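Local coordinates for lectin (Pleurotus ostreatus, PDB 6T0Q), which binds N-acetylgalactosamine, and probably other galactose-type sugars, at a calcium site of a two-domain beta-sheet lectin, at residues L30-I36 and G126-S130. Numbering follows the deposited sequence.
Unlike the reference sequence in segment 30-36: Ser31 (reference Asn), Thr32 (reference Ala).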
ATOM      1  N   LEU A  30      35.576  -0.896 -10.517  1.00 20.82           N
ATOM      2  CA  LEU A  30      36.631  -1.355  -9.620  1.00 23.06           C
ATOM      3  C   LEU A  30      37.970  -0.685  -9.888  1.00 24.23           C
ATOM      4  O   LEU A  30      38.938  -0.958  -9.167  1.00 19.78           O
ATOM      5  CB  LEU A  30      36.783  -2.873  -9.738  1.00 17.70           C
ATOM      6  CG  LEU A  30      35.625  -3.699  -9.164  1.00 20.33           C
ATOM      7  CD1 LEU A  30      35.901  -5.166  -9.434  1.00 20.72           C
ATOM      8  CD2 LEU A  30      35.471  -3.441  -7.667  1.00 16.76           C
ATOM      9  N   SER A  31      38.032   0.200 -10.890  1.00 22.29           N
ATOM     10  CA  SER A  31      39.308   0.711 -11.399  1.00 23.51           C
ATOM     11  C   SER A  31      40.132   1.405 -10.322  1.00 24.97           C
ATOM     12  O   SER A  31      41.367   1.355 -10.354  1.00 25.65           O
ATOM     13  CB  SER A  31      39.057   1.687 -12.553  1.00 31.37           C
ATOM     14  OG  SER A  31      38.235   1.083 -13.542  1.00 45.35           O
ATOM     15  N   THR A  32      39.480   2.094  -9.385  1.00 18.67           N
ATOM     16  CA  THR A  32      40.212   2.811  -8.349  1.00 23.36           C
ATOM     17  C   THR A  32      40.315   2.023  -7.051  1.00 24.05           C
ATOM     18  O   THR A  32      40.858   2.535  -6.067  1.00 23.74           O
ATOM     19  CB  THR A  32      39.569   4.171  -8.079  1.00 28.93           C
ATOM     20  OG1 THR A  32      38.269   3.984  -7.514  1.00 35.17           O
ATOM     21  CG2 THR A  32      39.447   4.965  -9.376  1.00 38.29           C
ATOM     22  N   SER A  33      39.834   0.789  -7.028  1.00 17.61           N
ATOM     23  CA  SER A  33      39.797   0.046  -5.779  1.00 18.75           C
ATOM     24  C   SER A  33      41.106  -0.703  -5.547  1.00 22.99           C
ATOM     25  O   SER A  33      41.885  -0.942  -6.474  1.00 22.67           O
ATOM     26  CB  SER A  33      38.614  -0.931  -5.782  1.00 19.55           C
ATOM     27  OG  SER A  33      38.520  -1.597  -4.532  1.00 26.93           O
ATOM     28  N   LYS A  34      41.335  -1.088  -4.287  1.00 18.12           N
ATOM     29  CA  LYS A  34      42.512  -1.853  -3.893  1.00 17.09           C
ATOM     30  C   LYS A  34      42.115  -3.174  -3.239  1.00 17.98           C
ATOM     31  O   LYS A  34      41.087  -3.272  -2.562  1.00 20.61           O
ATOM     32  CB  LYS A  34      43.403  -1.071  -2.900  1.00 19.37           C
ATOM     33  CG  LYS A  34      43.665   0.407  -3.255  1.00 24.73           C
ATOM     34  CD  LYS A  34      44.453   0.533  -4.545  1.00 32.10           C
ATOM     35  CE  LYS A  34      44.738   2.004  -4.892  1.00 40.05           C
ATOM     36  NZ  LYS A  34      45.241   2.133  -6.295  1.00 44.53           N
ATOM     37  N   TRP A  35      42.952  -4.186  -3.452  1.00 16.80           N
ATOM     38  CA  TRP A  35      42.880  -5.425  -2.687  1.00 17.34           C
ATOM     39  C   TRP A  35      43.442  -5.190  -1.289  1.00 20.81           C
ATOM     40  O   TRP A  35      44.503  -4.575  -1.143  1.00 19.69           O
ATOM     41  CB  TRP A  35      43.695  -6.518  -3.386  1.00 15.14           C
ATOM     42  CG  TRP A  35      43.131  -6.937  -4.705  1.00 16.56           C
ATOM     43  CD1 TRP A  35      43.520  -6.514  -5.948  1.00 19.25           C
ATOM     44  CD2 TRP A  35      42.072  -7.878  -4.909  1.00 17.55           C
ATOM     45  NE1 TRP A  35      42.752  -7.134  -6.915  1.00 18.30           N
ATOM     46  CE2 TRP A  35      41.857  -7.973  -6.299  1.00 18.92           C
ATOM     47  CE3 TRP A  35      41.276  -8.643  -4.045  1.00 17.64           C
ATOM     48  CZ2 TRP A  35      40.877  -8.805  -6.849  1.00 22.66           C
ATOM     49  CZ3 TRP A  35      40.299  -9.471  -4.595  1.00 23.19           C
ATOM     50  CH2 TRP A  35      40.112  -9.542  -5.980  1.00 18.70           C
ATOM     51  N   ILE A  36      42.759  -5.687  -0.256  1.00 17.94           N
ATOM     52  CA  ILE A  36      43.310  -5.563   1.089  1.00 19.58           C
ATOM     53  C   ILE A  36      43.298  -6.909   1.795  1.00 22.54           C
ATOM     54  O   ILE A  36      42.468  -7.787   1.520  1.00 18.63           O
ATOM     55  CB  ILE A  36      42.578  -4.512   1.948  1.00 18.39           C
ATOM     56  CG1 ILE A  36      41.099  -4.873   2.117  1.00 18.37           C
ATOM     57  CG2 ILE A  36      42.778  -3.118   1.359  1.00 19.65           C
ATOM     58  CD1 ILE A  36      40.331  -3.863   2.998  1.00 20.74           C
ATOM     59  N   GLY A 126      42.804 -11.832  -0.298  1.00 19.94           N
ATOM     60  CA  GLY A 126      42.459 -10.436  -0.498  1.00 21.69           C
ATOM     61  C   GLY A 126      40.981 -10.201  -0.709  1.00 23.01           C
ATOM     62  O   GLY A 126      40.258 -11.098  -1.161  1.00 21.01           O
ATOM     63  N   ILE A 127      40.508  -9.008  -0.361  1.00 17.75           N
ATOM     64  CA  ILE A 127      39.161  -8.587  -0.713  1.00 16.68           C
ATOM     65  C   ILE A 127      39.266  -7.242  -1.412  1.00 19.90           C
ATOM     66  O   ILE A 127      40.164  -6.438  -1.135  1.00 18.85           O
ATOM     67  CB  ILE A 127      38.203  -8.498   0.505  1.00 24.14           C
ATOM     68  CG1 ILE A 127      38.715  -7.491   1.515  1.00 30.13           C
ATOM     69  CG2 ILE A 127      37.984  -9.887   1.154  1.00 25.83           C
ATOM     70  CD1 ILE A 127      37.662  -7.047   2.513  1.00 36.88           C
ATOM     71  N   MET A 128      38.333  -7.000  -2.323  1.00 18.33           N
ATOM     72  CA  MET A 128      38.278  -5.759  -3.075  1.00 19.42           C
ATOM     73  C   MET A 128      36.820  -5.375  -3.244  1.00 19.54           C
ATOM     74  O   MET A 128      35.987  -6.230  -3.546  1.00 21.22           O
ATOM     75  CB  MET A 128      38.942  -5.904  -4.454  1.00 18.33           C
ATOM     76  CG  MET A 128      38.576  -4.773  -5.432  1.00 22.39           C
ATOM     77  SD  MET A 128      39.294  -4.972  -7.083  1.00 24.35           S
ATOM     78  CE  MET A 128      40.926  -4.327  -6.791  1.00 19.45           C
ATOM     79  N   ALA A 129      36.506  -4.097  -3.029  1.00 17.82           N
ATOM     80  CA  ALA A 129      35.143  -3.635  -3.229  1.00 20.10           C
ATOM     81  C   ALA A 129      35.152  -2.182  -3.677  1.00 22.11           C
ATOM     82  O   ALA A 129      36.062  -1.422  -3.342  1.00 18.89           O
ATOM     83  CB  ALA A 129      34.298  -3.785  -1.957  1.00 17.30           C
ATOM     84  N   SER A 130      34.150  -1.826  -4.482  1.00 19.06           N
ATOM     85  CA  SER A 130      33.750  -0.450  -4.733  1.00 18.93           C
ATOM     86  C   SER A 130      32.337  -0.255  -4.218  1.00 20.12           C
ATOM     87  O   SER A 130      31.467  -1.108  -4.427  1.00 19.56           O
ATOM     88  CB  SER A 130      33.770  -0.069  -6.231  1.00 24.37           C
ATOM     89  OG  SER A 130      35.079   0.275  -6.648  1.00 37.37           O
TER
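Trp35 and Met128 form a Met-aromatic contact where strand 34-37 meets strand 126-135, a member of one sheet of the calcium-binding N-terminal beta domain. The methionine lies over one face of the indole: Met128 CB sits 3.6 Å above the Trp35 ring plane toward its rim, and Met128 SD is 4.3 Å from the centroid of the five-membered ring. A bend at the last torsion (chi3 -82°) folds the methyl back over that ring, putting Met128 CE 3.6 Å from the Trp35 five-membered centroid in a CH-pi contact. A long, flexible and polarisable side chain suits this place, since it can follow the flat indole from rim to pyrrole. The ring's edge reaches Gly126, where the lack of a side chain lets Trp35 CE3 come within 3.7 Å of Gly126 C. Gly126 also pairs through its backbone with Asp77, a calcium ligand.

Beside the indole, Ile36 and Ile127 make a single antiparallel hydrogen-bonded pair: Ile36 N to Ile127 O and Ile127 N to Ile36 O, each 158° at the hydrogen and in the carbonyl plane. Beta-branched isoleucines suit extended strands, and here their buried, apolar CG1 arms meet, Ile36 CG1 3.6 Å from Ile127 CG1. Leu30, which opens the type I turn closed by Ser33, packs its branched end (CD2) against Met128 CG. Ser33's short side chain points its CB toward 126-130: with OG anti to its own N (chi1 -176°), Ser33 OG donates to Ala129 O at 2.7 Å, approaching from above the carbonyl plane.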